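Local coordinates for protein transglutaminase-like enzymes, putative cysteine protease (Cytophaga hutchinsonii, PDB 3ISR) that probably acts as a cysteine protease or related hydrolase of the transglutaminase-like superfamily, at residues S41-I55 against T79-Q91. Sequence-based numbering, arbitrary orientation.
Sequences SQHILDESLIVTPPI and TFSMSYTATVDTQ
Y84 and E47 join two antiparallel strands side chain to side chain: Y84 OH donates to E47 OE1 at 2.8 Å, meeting it nearly along the C-O axis, with the carboxylate plane turned 77° from the ring. CG of Y84 stands anti to its backbone N (chi1 176°), which carries the ring along the sheet face to E47. E47 OE2 forms a salt bridge with R68. Next to it L49 CD1 packs 3.8 Å from M82 CG and also reaches Y84 CB; farther along, V51 CG1 and I55 CD1 come obliquely to the F80 ring. This face is the close-packed one. A phenylalanine in place of Y84 would probably leave both E47 OE1 and A36 N without their hydroxyl partner. The other face, with H43, D46, S48, I50 and T52 opposite D89, T87, T85, S83 and S81, is looser and largely open to solvent. There a water donates to S48 O at 3.0 Å and also bonds T85 OG1 and S83 OG, the latter hydrogen-bonded as well to H17 NE2, while the D89 carboxylate lies nearly coplanar with the H43 ring, at its edge. Backbone bonds such as I50 N to S83 O (2.8 Å) run the length of the pair, with a classic bulge shifting the register by one where L45 and D46 both face T87. Strand 12-24 pairs with the other edge of 79-90, placing that strand inside an antiparallel sheet, in a region matching the bacterial transglutaminase N-terminal domain family; strand 28-32 packs on F80 and M82, and strand 240-246 on Q42 and V88.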
loop_
_atom_site.group_PDB
_atom_site.type_symbol
_atom_site.label_atom_id
_atom_site.label_comp_id
_atom_site.label_asym_id
_atom_site.label_seq_id
_atom_site.Cartn_x
_atom_site.Cartn_y
_atom_site.Cartn_z
ATOM N N SER B 41 40.680 3.106 4.205
ATOM C CA SER B 41 40.684 3.749 5.523
ATOM C C SER B 41 40.383 2.827 6.705
ATOM O O SER B 41 40.586 3.212 7.872
ATOM C CB SER B 41 39.712 4.912 5.535
ATOM O OG SER B 41 38.390 4.448 5.308
ATOM N N GLN B 42 39.909 1.621 6.398
ATOM C CA GLN B 42 39.572 0.624 7.410
ATOM C C GLN B 42 40.353 -0.651 7.143
ATOM O O GLN B 42 40.216 -1.255 6.072
ATOM C CB GLN B 42 38.057 0.317 7.403
ATOM C CG GLN B 42 37.649 -0.761 8.413
ATOM C CD GLN B 42 36.142 -0.862 8.592
ATOM O OE1 GLN B 42 35.497 0.049 9.127
ATOM N NE2 GLN B 42 35.577 -1.978 8.150
ATOM N N HIS B 43 41.151 -1.066 8.126
ATOM C CA HIS B 43 42.045 -2.209 7.969
ATOM C C HIS B 43 41.752 -3.275 9.015
ATOM O O HIS B 43 41.544 -2.973 10.201
ATOM C CB HIS B 43 43.525 -1.770 8.060
ATOM C CG HIS B 43 43.832 -0.545 7.250
ATOM N ND1 HIS B 43 44.281 -0.603 5.948
ATOM C CD2 HIS B 43 43.716 0.773 7.548
ATOM C CE1 HIS B 43 44.440 0.622 5.482
ATOM N NE2 HIS B 43 44.098 1.477 6.431
ATOM N N ILE B 44 41.735 -4.519 8.560
ATOM C CA ILE B 44 41.565 -5.635 9.448
ATOM C C ILE B 44 42.969 -6.133 9.806
ATOM O O ILE B 44 43.724 -6.618 8.951
ATOM C CB ILE B 44 40.705 -6.731 8.808
ATOM C CG1 ILE B 44 39.313 -6.157 8.444
ATOM C CG2 ILE B 44 40.562 -7.915 9.750
ATOM C CD1 ILE B 44 38.586 -6.950 7.425
ATOM N N LEU B 45 43.305 -5.972 11.076
ATOM C CA LEU B 45 44.599 -6.391 11.593
ATOM C C LEU B 45 44.567 -7.893 11.823
ATOM O O LEU B 45 45.549 -8.576 11.551
ATOM C CB LEU B 45 44.943 -5.606 12.863
ATOM C CG LEU B 45 44.714 -4.089 12.696
ATOM C CD1 LEU B 45 44.717 -3.329 14.028
ATOM C CD2 LEU B 45 45.704 -3.459 11.700
ATOM N N ASP B 46 43.407 -8.400 12.259
ATOM C CA ASP B 46 43.173 -9.826 12.488
ATOM C C ASP B 46 41.668 -10.183 12.441
ATOM O O ASP B 46 40.839 -9.426 12.945
ATOM C CB ASP B 46 43.749 -10.199 13.854
ATOM C CG ASP B 46 43.718 -11.684 14.121
ATOM O OD1 ASP B 46 44.208 -12.471 13.276
ATOM O OD2 ASP B 46 43.227 -12.063 15.202
ATOM N N GLU B 47 41.330 -11.332 11.853
ATOM C CA GLU B 47 39.957 -11.850 11.897
ATOM C C GLU B 47 39.902 -13.377 11.948
ATOM O O GLU B 47 40.800 -14.057 11.450
ATOM C CB GLU B 47 39.115 -11.322 10.716
ATOM C CG GLU B 47 39.509 -11.880 9.350
ATOM C CD GLU B 47 38.643 -11.363 8.208
ATOM O OE1 GLU B 47 37.759 -10.512 8.443
ATOM O OE2 GLU B 47 38.856 -11.805 7.063
ATOM N N SER B 48 38.827 -13.900 12.532
ATOM C CA SER B 48 38.582 -15.343 12.605
ATOM C C SER B 48 37.084 -15.676 12.426
ATOM O O SER B 48 36.223 -15.025 13.028
ATOM C CB SER B 48 39.110 -15.889 13.945
ATOM O OG SER B 48 38.641 -17.205 14.189
ATOM N N LEU B 49 36.790 -16.679 11.597
ATOM C CA LEU B 49 35.422 -17.133 11.337
ATOM C C LEU B 49 35.267 -18.630 11.632
ATOM O O LEU B 49 35.921 -19.462 10.998
ATOM C CB LEU B 49 35.030 -16.842 9.876
ATOM C CG LEU B 49 33.628 -17.250 9.432
ATOM C CD1 LEU B 49 32.595 -16.264 9.984
ATOM C CD2 LEU B 49 33.569 -17.297 7.914
ATOM N N ILE B 50 34.418 -18.968 12.606
ATOM C CA ILE B 50 34.226 -20.360 13.037
ATOM C C ILE B 50 32.782 -20.809 12.869
ATOM O O ILE B 50 31.872 -20.184 13.412
ATOM C CB ILE B 50 34.617 -20.566 14.537
ATOM C CG1 ILE B 50 36.042 -20.060 14.829
ATOM C CG2 ILE B 50 34.431 -22.034 14.964
ATOM C CD1 ILE B 50 37.134 -20.619 13.904
ATOM N N VAL B 51 32.583 -21.902 12.139
ATOM C CA VAL B 51 31.260 -22.522 11.994
ATOM C C VAL B 51 31.198 -23.797 12.866
ATOM O O VAL B 51 32.097 -24.639 12.808
ATOM C CB VAL B 51 30.936 -22.834 10.505
ATOM C CG1 VAL B 51 29.551 -23.458 10.366
ATOM C CG2 VAL B 51 31.009 -21.547 9.638
ATOM N N THR B 52 30.154 -23.921 13.684
ATOM C CA THR B 52 29.947 -25.120 14.509
ATOM C C THR B 52 28.657 -25.828 14.111
ATOM O O THR B 52 27.593 -25.258 14.280
ATOM C CB THR B 52 29.851 -24.760 16.003
ATOM O OG1 THR B 52 31.037 -24.070 16.400
ATOM C CG2 THR B 52 29.673 -26.030 16.870
ATOM N N PRO B 53 28.740 -27.073 13.592
ATOM C CA PRO B 53 29.921 -27.874 13.251
ATOM C C PRO B 53 30.563 -27.312 11.989
ATOM O O PRO B 53 29.969 -26.433 11.366
ATOM C CB PRO B 53 29.323 -29.259 12.973
ATOM C CG PRO B 53 27.968 -28.965 12.433
ATOM C CD PRO B 53 27.494 -27.792 13.263
ATOM N N PRO B 54 31.762 -27.791 11.609
ATOM C CA PRO B 54 32.362 -27.166 10.420
ATOM C C PRO B 54 31.494 -27.385 9.182
ATOM O O PRO B 54 31.207 -28.519 8.817
ATOM C CB PRO B 54 33.715 -27.876 10.271
ATOM C CG PRO B 54 33.927 -28.649 11.549
ATOM C CD PRO B 54 32.574 -28.904 12.134
ATOM N N ILE B 55 31.019 -26.306 8.584
ATOM C CA ILE B 55 30.330 -26.399 7.293
ATOM C C ILE B 55 31.149 -25.612 6.282
ATOM O O ILE B 55 31.635 -24.522 6.596
ATOM C CB ILE B 55 28.873 -25.861 7.353
ATOM C CG1 ILE B 55 27.996 -26.759 8.224
ATOM C CG2 ILE B 55 28.266 -25.760 5.944
ATOM C CD1 ILE B 55 26.776 -26.053 8.778
ATOM N N THR B 79 21.097 -27.965 13.372
ATOM C CA THR B 79 21.399 -26.624 13.851
ATOM C C THR B 79 22.860 -26.338 13.566
ATOM O O THR B 79 23.655 -27.268 13.444
ATOM C CB THR B 79 21.106 -26.476 15.358
ATOM O OG1 THR B 79 22.011 -27.302 16.098
ATOM C CG2 THR B 79 19.667 -26.896 15.666
ATOM N N PHE B 80 23.210 -25.062 13.435
ATOM C CA PHE B 80 24.626 -24.674 13.353
ATOM C C PHE B 80 24.818 -23.296 13.971
ATOM O O PHE B 80 23.864 -22.542 14.094
ATOM C CB PHE B 80 25.144 -24.697 11.907
ATOM C CG PHE B 80 24.628 -23.555 11.055
ATOM C CD1 PHE B 80 25.381 -22.391 10.895
ATOM C CD2 PHE B 80 23.393 -23.646 10.423
ATOM C CE1 PHE B 80 24.921 -21.333 10.112
ATOM C CE2 PHE B 80 22.907 -22.579 9.645
ATOM C CZ PHE B 80 23.681 -21.424 9.492
ATOM N N SER B 81 26.049 -22.997 14.374
ATOM C CA SER B 81 26.426 -21.675 14.881
ATOM C C SER B 81 27.587 -21.132 14.070
ATOM O O SER B 81 28.427 -21.892 13.579
ATOM C CB SER B 81 26.851 -21.744 16.348
ATOM O OG SER B 81 25.785 -22.215 17.141
HETATM N N MSE B 82 27.624 -19.814 13.923
HETATM C CA MSE B 82 28.708 -19.155 13.224
HETATM C C MSE B 82 29.213 -18.045 14.112
HETATM O O MSE B 82 28.421 -17.254 14.623
HETATM C CB MSE B 82 28.210 -18.566 11.904
HETATM C CG MSE B 82 29.327 -17.933 11.101
HETATM SE SE MSE B 82 28.654 -17.206 9.428
HETATM C CE MSE B 82 27.525 -15.776 10.186
ATOM N N SER B 83 30.524 -17.983 14.295
ATOM C CA SER B 83 31.138 -16.982 15.160
ATOM C C SER B 83 32.176 -16.190 14.374
ATOM O O SER B 83 33.017 -16.789 13.708
ATOM C CB SER B 83 31.807 -17.683 16.347
ATOM O OG SER B 83 32.559 -16.763 17.113
ATOM N N TYR B 84 32.105 -14.858 14.448
ATOM C CA TYR B 84 33.054 -13.965 13.771
ATOM C C TYR B 84 33.693 -13.034 14.784
ATOM O O TYR B 84 32.988 -12.399 15.584
ATOM C CB TYR B 84 32.358 -13.139 12.658
ATOM C CG TYR B 84 33.273 -12.130 11.983
ATOM C CD1 TYR B 84 34.253 -12.541 11.085
ATOM C CD2 TYR B 84 33.170 -10.764 12.261
ATOM C CE1 TYR B 84 35.112 -11.618 10.465
ATOM C CE2 TYR B 84 34.022 -9.841 11.655
ATOM C CZ TYR B 84 34.983 -10.277 10.757
ATOM O OH TYR B 84 35.817 -9.378 10.130
ATOM N N THR B 85 35.024 -12.942 14.744
ATOM C CA THR B 85 35.773 -12.065 15.637
ATOM C C THR B 85 36.870 -11.341 14.856
ATOM O O THR B 85 37.517 -11.940 13.995
ATOM C CB THR B 85 36.401 -12.898 16.799
ATOM O OG1 THR B 85 35.360 -13.622 17.468
ATOM C CG2 THR B 85 37.109 -12.010 17.803
ATOM N N ALA B 86 37.082 -10.058 15.148
ATOM C CA ALA B 86 38.113 -9.289 14.446
ATOM C C ALA B 86 38.650 -8.124 15.247
ATOM O O ALA B 86 37.995 -7.608 16.148
ATOM C CB ALA B 86 37.611 -8.792 13.052
ATOM N N THR B 87 39.863 -7.719 14.889
ATOM C CA THR B 87 40.486 -6.523 15.409
ATOM C C THR B 87 40.655 -5.617 14.213
ATOM O O THR B 87 41.188 -6.046 13.190
ATOM C CB THR B 87 41.858 -6.855 16.020
ATOM O OG1 THR B 87 41.685 -7.905 16.971
ATOM C CG2 THR B 87 42.449 -5.648 16.696
ATOM N N VAL B 88 40.210 -4.370 14.346
ATOM C CA VAL B 88 40.068 -3.487 13.196
ATOM C C VAL B 88 40.457 -2.063 13.547
ATOM O O VAL B 88 40.180 -1.591 14.649
ATOM C CB VAL B 88 38.594 -3.501 12.681
ATOM C CG1 VAL B 88 38.380 -2.469 11.582
ATOM C CG2 VAL B 88 38.230 -4.883 12.163
ATOM N N ASP B 89 41.107 -1.381 12.615
ATOM C CA ASP B 89 41.322 0.042 12.773
ATOM C C ASP B 89 40.503 0.786 11.735
ATOM O O ASP B 89 40.333 0.318 10.607
ATOM C CB ASP B 89 42.809 0.415 12.682
ATOM C CG ASP B 89 43.262 0.684 11.259
ATOM O OD1 ASP B 89 43.277 1.870 10.832
ATOM O OD2 ASP B 89 43.584 -0.295 10.557
ATOM N N THR B 90 39.981 1.935 12.132
ATOM C CA THR B 90 39.267 2.816 11.215
ATOM C C THR B 90 39.930 4.179 11.269
ATOM O O THR B 90 40.668 4.477 12.213
ATOM C CB THR B 90 37.778 2.981 11.633
ATOM O OG1 THR B 90 37.716 3.683 12.877
ATOM C CG2 THR B 90 37.099 1.625 11.787
ATOM N N GLN B 91 39.697 4.997 10.254
ATOM C CA GLN B 91 40.032 6.413 10.354
ATOM C C GLN B 91 38.916 7.254 9.734
ATOM O O GLN B 91 38.199 6.794 8.840
ATOM C CB GLN B 91 41.416 6.723 9.754
ATOM C CG GLN B 91 41.488 6.928 8.235
ATOM C CD GLN B 91 42.930 7.004 7.695
ATOM O OE1 GLN B 91 43.147 7.263 6.499
ATOM N NE2 GLN B 91 43.915 6.779 8.573
HETATM O O HOH W 1 37.463 4.209 8.133
HETATM O O HOH W 2 35.498 -16.198 15.744
#